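Local coordinates for protein glutamate receptor 1 (Adineta vaga, PDB 4IO2) that binds glutamate through its two-lobed extracellular domain and probably belongs to a ligand-gated ion channel, of which this chain is the ligand-binding domain, at residues 126-131 and 173-178; 105-110 and 201-206; 7-12 and 53-58. One frame throughout, in Å; residues are numbered along the deposited sequence. Where two conformers were deposited one is given.

Interaction 1: 126-131 and 173-178; sequences GKIPYN and IIDVSF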
# COMPACT_ATOMS: atom_id res chain seq x y z
N GLY A 126 -27.49 10.27 10.88
CA GLY A 126 -28.30 11.44 10.61
C GLY A 126 -28.24 12.49 11.71
O GLY A 126 -29.16 13.30 11.80
N LYS A 127 -27.19 12.51 12.54
CA LYS A 127 -27.02 13.61 13.50
C LYS A 127 -26.76 14.89 12.73
O LYS A 127 -27.07 15.99 13.20
CB LYS A 127 -25.84 13.36 14.46
CG LYS A 127 -25.70 14.44 15.57
CD LYS A 127 -24.57 14.16 16.58
CE LYS A 127 -24.66 15.08 17.82
NZ LYS A 127 -23.60 14.82 18.86
N ILE A 128 -26.18 14.73 11.55
CA ILE A 128 -25.81 15.82 10.65
C ILE A 128 -26.67 15.61 9.40
O ILE A 128 -26.60 14.53 8.80
CB ILE A 128 -24.31 15.72 10.22
CG1 ILE A 128 -23.41 15.63 11.45
CG2 ILE A 128 -23.92 16.91 9.36
CD1 ILE A 128 -21.94 15.74 11.13
N PRO A 129 -27.48 16.62 9.02
CA PRO A 129 -28.17 16.48 7.73
C PRO A 129 -27.14 16.30 6.63
O PRO A 129 -26.02 16.75 6.80
CB PRO A 129 -28.87 17.84 7.56
CG PRO A 129 -28.89 18.46 8.94
CD PRO A 129 -27.67 17.95 9.62
N TYR A 130 -27.52 15.67 5.52
CA TYR A 130 -26.62 15.47 4.39
C TYR A 130 -25.98 16.77 3.91
O TYR A 130 -24.77 16.78 3.59
CB TYR A 130 -27.36 14.85 3.23
CG TYR A 130 -27.96 13.49 3.52
CD1 TYR A 130 -27.16 12.42 3.87
CD2 TYR A 130 -29.34 13.30 3.48
CE1 TYR A 130 -27.70 11.17 4.12
CE2 TYR A 130 -29.90 12.04 3.73
CZ TYR A 130 -29.06 10.99 4.06
OH TYR A 130 -29.57 9.73 4.32
N ASN A 131 -26.76 17.85 3.84
CA ASN A 131 -26.23 19.12 3.37
C ASN A 131 -25.29 19.86 4.34
O ASN A 131 -24.80 20.98 4.05
CB ASN A 131 -27.29 20.07 3.00
CG ASN A 131 -26.79 21.13 2.05
OD1 ASN A 131 -26.10 20.85 1.09
ND2 ASN A 131 -27.23 22.32 2.25
N ILE A 173 -21.13 26.84 7.71
CA ILE A 173 -22.02 26.40 6.65
C ILE A 173 -22.08 24.88 6.60
O ILE A 173 -23.11 24.29 6.26
CB ILE A 173 -21.52 26.89 5.29
CG1 ILE A 173 -21.56 28.41 5.24
CG2 ILE A 173 -22.36 26.33 4.16
CD1 ILE A 173 -20.78 29.01 4.09
N ILE A 174 -20.95 24.23 6.87
CA ILE A 174 -20.95 22.78 7.04
C ILE A 174 -20.37 22.42 8.40
O ILE A 174 -19.68 23.25 9.04
CB ILE A 174 -20.12 22.09 5.91
CG1 ILE A 174 -18.69 22.66 5.85
CG2 ILE A 174 -20.86 22.29 4.59
CD1 ILE A 174 -17.80 21.97 4.74
N ASP A 175 -20.64 21.22 8.86
CA ASP A 175 -20.09 20.75 10.14
C ASP A 175 -18.89 19.84 9.96
O ASP A 175 -18.06 19.75 10.86
CB ASP A 175 -21.17 20.03 10.95
CG ASP A 175 -22.29 20.96 11.41
OD1 ASP A 175 -21.98 22.11 11.78
OD2 ASP A 175 -23.45 20.51 11.27
N VAL A 176 -18.80 19.13 8.82
CA VAL A 176 -17.70 18.20 8.59
C VAL A 176 -17.35 18.19 7.12
O VAL A 176 -18.16 18.52 6.25
CB VAL A 176 -18.04 16.75 9.02
CG1 VAL A 176 -18.29 16.64 10.51
CG2 VAL A 176 -19.26 16.23 8.23
N SER A 177 -16.11 17.80 6.83
CA SER A 177 -15.75 17.30 5.49
C SER A 177 -14.79 16.12 5.68
O SER A 177 -14.55 15.68 6.82
CB SER A 177 -15.11 18.42 4.66
OG SER A 177 -14.96 18.01 3.29
N PHE A 178 -14.30 15.56 4.55
CA PHE A 178 -13.34 14.45 4.57
C PHE A 178 -12.06 14.98 3.96
O PHE A 178 -12.08 15.81 3.04
CB PHE A 178 -13.79 13.31 3.65
CG PHE A 178 -15.10 12.64 4.01
CD1 PHE A 178 -15.65 12.76 5.27
CD2 PHE A 178 -15.77 11.87 3.07
CE1 PHE A 178 -16.84 12.13 5.58
CE2 PHE A 178 -16.94 11.22 3.37
CZ PHE A 178 -17.48 11.37 4.63
O HOH W 1 -25.82 18.93 11.98
O HOH W 2 -25.32 23.41 4.78
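Ile128 CD1 meets both methyls of Val176 and carries the apolar part of this contact, lying 3.8 Å from Val176 CG1 with Val176 CG2 only slightly farther off. The two side chains cross obliquely. With its CG1 anti to the carbonyl carbon (chi1 -54°) and the chain extended beyond, Ile128 reaches across with CD1, while its other branch, CG2, passes the carboxylate of Asp175 at 4.1 Å from OD2. No direct hydrogen bond joins the segments; two waters do so instead. One gives a 2.9 Å hydrogen bond to Asp175 OD2 and a weak one to Lys127 O. The other spans two backbone carbonyls, donating to Asn131 O at 2.6 Å and to Ile173 O at 2.8 Å, so that two acceptors that could not pair directly share one donor molecule. The contact belongs to one lobe of the periplasmic-binding-protein-like fold, where the loop after helix 120-125 passes the chain entering strand 177-180. Leu123 of that helix touches both Ile128 and Val176, so the helix packs on the same two residues. Around the carboxylate, Arg132 pairs with Asp175 OD2 and Arg112 with OD1, and these two cations probably keep the acid ionised. Arg112 also donates to Ile174 O, and Asp175 and Val176 form backbone hydrogen bonds with Arg132 and Gly134 respectively.

Interaction 2: 105-110 and 201-206; sequences NSMRIL and DFDKST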
# COMPACT_ATOMS: atom_id res chain seq x y z
N ASN A 105 -2.41 5.65 2.55
CA ASN A 105 -3.34 6.75 2.75
C ASN A 105 -4.57 6.24 3.43
O ASN A 105 -4.86 5.03 3.41
CB ASN A 105 -3.73 7.40 1.40
CG ASN A 105 -4.60 8.63 1.57
OD1 ASN A 105 -4.23 9.57 2.26
ND2 ASN A 105 -5.78 8.63 0.93
N SER A 106 -5.29 7.18 4.01
CA SER A 106 -6.62 6.95 4.56
C SER A 106 -7.21 8.36 4.74
O SER A 106 -6.52 9.38 4.55
CB SER A 106 -6.58 6.20 5.87
OG SER A 106 -5.80 6.94 6.80
N MET A 107 -8.50 8.42 5.04
CA MET A 107 -9.17 9.71 5.24
C MET A 107 -9.57 9.89 6.67
O MET A 107 -9.72 8.91 7.42
CB MET A 107 -10.40 9.90 4.32
CG MET A 107 -10.06 9.87 2.86
SD MET A 107 -11.46 10.34 1.82
CE MET A 107 -12.41 8.84 1.80
N ARG A 108 -9.69 11.16 7.06
CA ARG A 108 -10.22 11.56 8.34
C ARG A 108 -11.33 12.55 8.19
O ARG A 108 -11.47 13.18 7.17
CB ARG A 108 -9.13 12.09 9.27
CG ARG A 108 -8.14 10.94 9.63
CD ARG A 108 -7.52 10.97 10.94
NE ARG A 108 -8.49 11.01 12.02
CZ ARG A 108 -8.15 11.42 13.22
NH1 ARG A 108 -6.89 11.85 13.42
NH2 ARG A 108 -9.06 11.46 14.18
N ILE A 109 -12.17 12.63 9.22
CA ILE A 109 -13.17 13.65 9.31
C ILE A 109 -12.56 14.96 9.84
O ILE A 109 -11.93 14.97 10.89
CB ILE A 109 -14.30 13.20 10.21
CG1 ILE A 109 -14.96 11.92 9.66
CG2 ILE A 109 -15.33 14.34 10.36
CD1 ILE A 109 -15.88 11.18 10.64
N LEU A 110 -12.76 16.05 9.08
CA LEU A 110 -12.28 17.43 9.38
C LEU A 110 -13.47 18.24 9.90
O LEU A 110 -14.53 18.21 9.30
CB LEU A 110 -11.73 18.08 8.10
CG LEU A 110 -11.17 19.51 8.22
CD1 LEU A 110 -9.94 19.54 9.04
CD2 LEU A 110 -10.88 20.12 6.81
N ASP A 201 -9.66 6.46 11.30
CA ASP A 201 -9.30 6.55 9.89
C ASP A 201 -10.31 5.71 9.09
O ASP A 201 -10.89 4.74 9.63
CB ASP A 201 -7.86 6.05 9.67
CG ASP A 201 -6.84 6.65 10.68
OD1 ASP A 201 -7.07 7.73 11.25
OD2 ASP A 201 -5.76 6.04 10.89
N PHE A 202 -10.53 6.07 7.83
CA PHE A 202 -11.35 5.25 6.97
C PHE A 202 -10.85 5.29 5.52
O PHE A 202 -10.03 6.13 5.15
CB PHE A 202 -12.82 5.66 7.09
CG PHE A 202 -13.11 7.08 6.69
CD1 PHE A 202 -12.90 8.13 7.57
CD2 PHE A 202 -13.62 7.39 5.43
CE1 PHE A 202 -13.16 9.45 7.21
CE2 PHE A 202 -13.88 8.72 5.07
CZ PHE A 202 -13.64 9.75 5.95
N ASP A 203 -11.37 4.39 4.70
CA ASP A 203 -10.99 4.28 3.29
C ASP A 203 -9.49 4.13 3.09
O ASP A 203 -8.86 4.89 2.35
CB ASP A 203 -11.52 5.47 2.46
CG ASP A 203 -11.62 5.16 0.99
OD1 ASP A 203 -12.03 4.04 0.64
OD2 ASP A 203 -11.22 6.00 0.15
N LYS A 204 -8.93 3.14 3.76
CA LYS A 204 -7.53 2.76 3.60
C LYS A 204 -7.25 2.57 2.13
O LYS A 204 -7.99 1.86 1.41
CB LYS A 204 -7.22 1.48 4.36
CG LYS A 204 -7.54 1.53 5.85
CD LYS A 204 -7.26 2.87 6.47
CE LYS A 204 -7.67 2.92 7.94
NZ LYS A 204 -8.62 1.85 8.33
N SER A 205 -6.21 3.24 1.67
CA SER A 205 -5.94 3.34 0.26
C SER A 205 -4.45 3.63 0.03
O SER A 205 -3.65 3.57 0.94
CB SER A 205 -6.87 4.44 -0.30
OG SER A 205 -6.73 5.66 0.43
N THR A 206 -4.11 3.96 -1.20
CA THR A 206 -2.74 4.27 -1.57
C THR A 206 -2.69 5.45 -2.52
O THR A 206 -3.68 5.71 -3.20
CB THR A 206 -2.07 3.06 -2.27
OG1 THR A 206 -2.86 2.67 -3.42
CG2 THR A 206 -1.93 1.84 -1.34
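The Phe202 ring has Met107 CB over one face, a CH-pi contact 3.9 Å from the ring centroid, and Ile109 N at its edge in the ring plane. Strands 103-112 and 200-211 meet here as an antiparallel pair with a beta bulge, in the sheet of one lobe of the clamshell ligand-binding domain. Phe202 CG sits in the crowded position between backbone N and carbonyl carbon (chi1 61°), which swings the ring back over Met107. The Met107 chain bends at chi3 (-79°), carrying CE to Phe202 CE2 at 3.6 Å and alongside Asp203, while SD stands obliquely to the ring in a Met-aromatic contact. Ile109 CG1 approaches Phe202 CE1, the two side chains crossing at about a right angle, and beyond the contact Phe178 meets the ring edge-to-face.

Two hydrogen-bonded pairs, Met107 with Phe202 and Asn105 with Ser205, are out of step by one residue. At the first, Met107 N-H points almost straight at Phe202 O (174°), nearly along the C=O axis. Across the bulge, where Asp203 has positive phi and the chain turns a corner, both donors of the Asn105-Ser205 pair stand above the carbonyl planes. Ser106 CB is wedged against Lys204 CD at 3.5 Å, closer than usual for two carbons. Asp201 OD1 lies 3.7 Å from Arg108 NE, a long salt bridge in which the oxygen is well out of the guanidinium plane and no N-H points at it.

Asn105 CG is anti to the backbone N, and its amide links the strand pair to the glutamate site: ND2 donates to OD1 of the glutamate-binding Asp180 and also to Ser205 OG, at 3.2 Å.

Interaction 3: 7-12 and 53-58; sequences GITLRI and GFVADV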
# COMPACT_ATOMS: atom_id res chain seq x y z
N GLY A 7 17.14 9.46 -20.90
CA GLY A 7 17.16 10.38 -22.03
C GLY A 7 15.78 10.81 -22.55
O GLY A 7 15.71 11.64 -23.46
N ILE A 8 14.71 10.24 -22.03
CA ILE A 8 13.37 10.52 -22.52
C ILE A 8 12.80 11.70 -21.75
O ILE A 8 12.98 11.78 -20.54
CB ILE A 8 12.44 9.29 -22.28
CG1 ILE A 8 13.00 8.05 -23.00
CG2 ILE A 8 11.00 9.60 -22.63
CD1 ILE A 8 13.12 8.20 -24.50
N THR A 9 12.10 12.58 -22.44
CA THR A 9 11.42 13.68 -21.77
C THR A 9 10.03 13.25 -21.31
O THR A 9 9.26 12.71 -22.09
CB THR A 9 11.31 14.92 -22.69
OG1 THR A 9 12.62 15.38 -23.02
CG2 THR A 9 10.53 16.05 -22.01
N LEU A 10 9.75 13.47 -20.04
CA LEU A 10 8.42 13.24 -19.48
C LEU A 10 7.76 14.53 -19.11
O LEU A 10 8.30 15.30 -18.32
CB LEU A 10 8.49 12.43 -18.20
CG LEU A 10 8.93 11.00 -18.35
CD1 LEU A 10 9.01 10.40 -16.96
CD2 LEU A 10 7.99 10.24 -19.26
N ARG A 11 6.57 14.75 -19.64
CA ARG A 11 5.68 15.82 -19.17
C ARG A 11 4.98 15.31 -17.91
O ARG A 11 4.19 14.34 -17.95
CB ARG A 11 4.63 16.18 -20.23
CG ARG A 11 5.19 16.71 -21.55
CD ARG A 11 4.10 16.74 -22.62
NE ARG A 11 3.53 15.41 -22.77
CZ ARG A 11 2.30 15.12 -23.20
NH1 ARG A 11 1.47 16.06 -23.64
NH2 ARG A 11 1.92 13.85 -23.20
N ILE A 12 5.31 15.92 -16.78
CA ILE A 12 4.88 15.46 -15.45
C ILE A 12 3.86 16.43 -14.87
O ILE A 12 4.21 17.55 -14.54
CB ILE A 12 6.06 15.34 -14.48
CG1 ILE A 12 7.15 14.46 -15.05
CG2 ILE A 12 5.56 14.84 -13.11
CD1 ILE A 12 8.40 14.32 -14.17
N GLY A 53 17.34 9.03 -15.18
CA GLY A 53 17.93 9.79 -16.27
C GLY A 53 16.97 10.36 -17.29
O GLY A 53 17.40 10.76 -18.37
N PHE A 54 15.69 10.44 -16.97
CA PHE A 54 14.73 11.13 -17.85
C PHE A 54 14.94 12.64 -17.75
O PHE A 54 15.61 13.14 -16.84
CB PHE A 54 13.26 10.74 -17.54
CG PHE A 54 12.81 11.00 -16.13
CD1 PHE A 54 12.43 12.26 -15.69
CD2 PHE A 54 12.69 9.93 -15.26
CE1 PHE A 54 11.99 12.46 -14.39
CE2 PHE A 54 12.27 10.13 -13.95
CZ PHE A 54 11.92 11.40 -13.53
N VAL A 55 14.33 13.37 -18.67
CA VAL A 55 14.30 14.82 -18.61
C VAL A 55 12.90 15.21 -18.10
O VAL A 55 11.89 14.80 -18.67
CB VAL A 55 14.59 15.43 -19.98
CG1 VAL A 55 14.48 16.94 -19.94
CG2 VAL A 55 16.01 15.03 -20.43
N ALA A 56 12.87 15.98 -17.02
CA ALA A 56 11.62 16.36 -16.37
C ALA A 56 11.07 17.67 -16.91
O ALA A 56 11.72 18.70 -16.85
CB ALA A 56 11.81 16.47 -14.88
N ASP A 57 9.88 17.59 -17.46
CA ASP A 57 9.11 18.77 -17.84
C ASP A 57 7.88 18.88 -16.93
O ASP A 57 6.83 18.31 -17.19
CB ASP A 57 8.72 18.67 -19.32
CG ASP A 57 7.81 19.80 -19.79
OD1 ASP A 57 7.73 20.82 -19.09
OD2 ASP A 57 7.20 19.66 -20.88
N VAL A 58 8.07 19.58 -15.82
CA VAL A 58 7.08 19.61 -14.74
C VAL A 58 6.03 20.68 -15.05
O VAL A 58 6.38 21.83 -15.30
CB VAL A 58 7.74 19.89 -13.40
CG1 VAL A 58 6.69 20.02 -12.31
CG2 VAL A 58 8.74 18.81 -13.06
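Strands 9-12 and 55-58 run parallel in exact register, their axes 4.7 Å apart and their N-to-C directions 24° apart, with Thr9, Leu10, Arg11 and Ile12 opposite Val55, Ala56, Asp57 and Val58. Hydrogen bonds alternate in direction, as parallel pairing requires: Val55 N to Ile8 O, Leu10 N to Val55 O, Asp57 N to Leu10 O and Ile12 N to Asp57 O. Before the strands begin, Gly7 N adds a nearly straight bond to Gly53 O, between two glycines of positive phi. Gly53 is the first residue past helix 40-52, and the chain then enters strand 55-60 of the lobe's three-stranded parallel sheet. The link through this helix resembles a beta-alpha-beta crossover, although strands 22-25 and 35-38 also intervene.

On the face with Leu10, Ile12, Ala56 and Val58, the Phe54 ring is the centre of packing. Leu10 CD1 sits over one ring face, 4.0 Å from the centroid in a CH-pi contact. Ile12, extended beyond chi1, sends CD1 to Phe54 CE1 and, at 4.1 Å, to Ala56 CB. Phe54 takes the crowded position between N and carbonyl carbon (chi1 57°), and its CB lies 3.2 Å from Ile8 O. Ile45 and Leu48 of helix 40-52 pack against Ile12 and Phe54 respectively.

The opposite face, with Thr9, Val55, Arg11 and Asp57, is mixed. Thr9 OG1 lies 3.6 Å from Val55 CB, and Asp57 runs alongside Arg11, its OD2 3.6 Å from the aliphatic CG. Arg11 bends away at chi3 to pair with Asp80 and donate to Gly77 O, while Asp57 OD1 accepts from Gln59. Arg11 NE and Asp57 OD2 are 5.9 Å apart, so the strands are probably held mainly by backbone hydrogen bonds and apolar side chains.

In the fold
Interactions 1 and 2 belong to one lobe and meet directly. Their centres lie 17 Å apart, and strand 177-180 of the first neighbours strand 103-112 of the second; Ser177 O and Leu110 N, 2.9 Å apart, are probably hydrogen-bonded, while Val176 CG1 packs on Ile109 CG2 at 3.8 Å. In sequence, both segments of interaction 1 fall between those of interaction 2. Interaction 3 comes earlier and lies in the other lobe, its centre about 32 Å from that of interaction 2 and 43 Å from that of interaction 1. Interaction 2 is close to the bound glutamate, about 5 Å from the Asn105 side chain, whereas the Ile174 side chain of interaction 1 stands about 13 Å away.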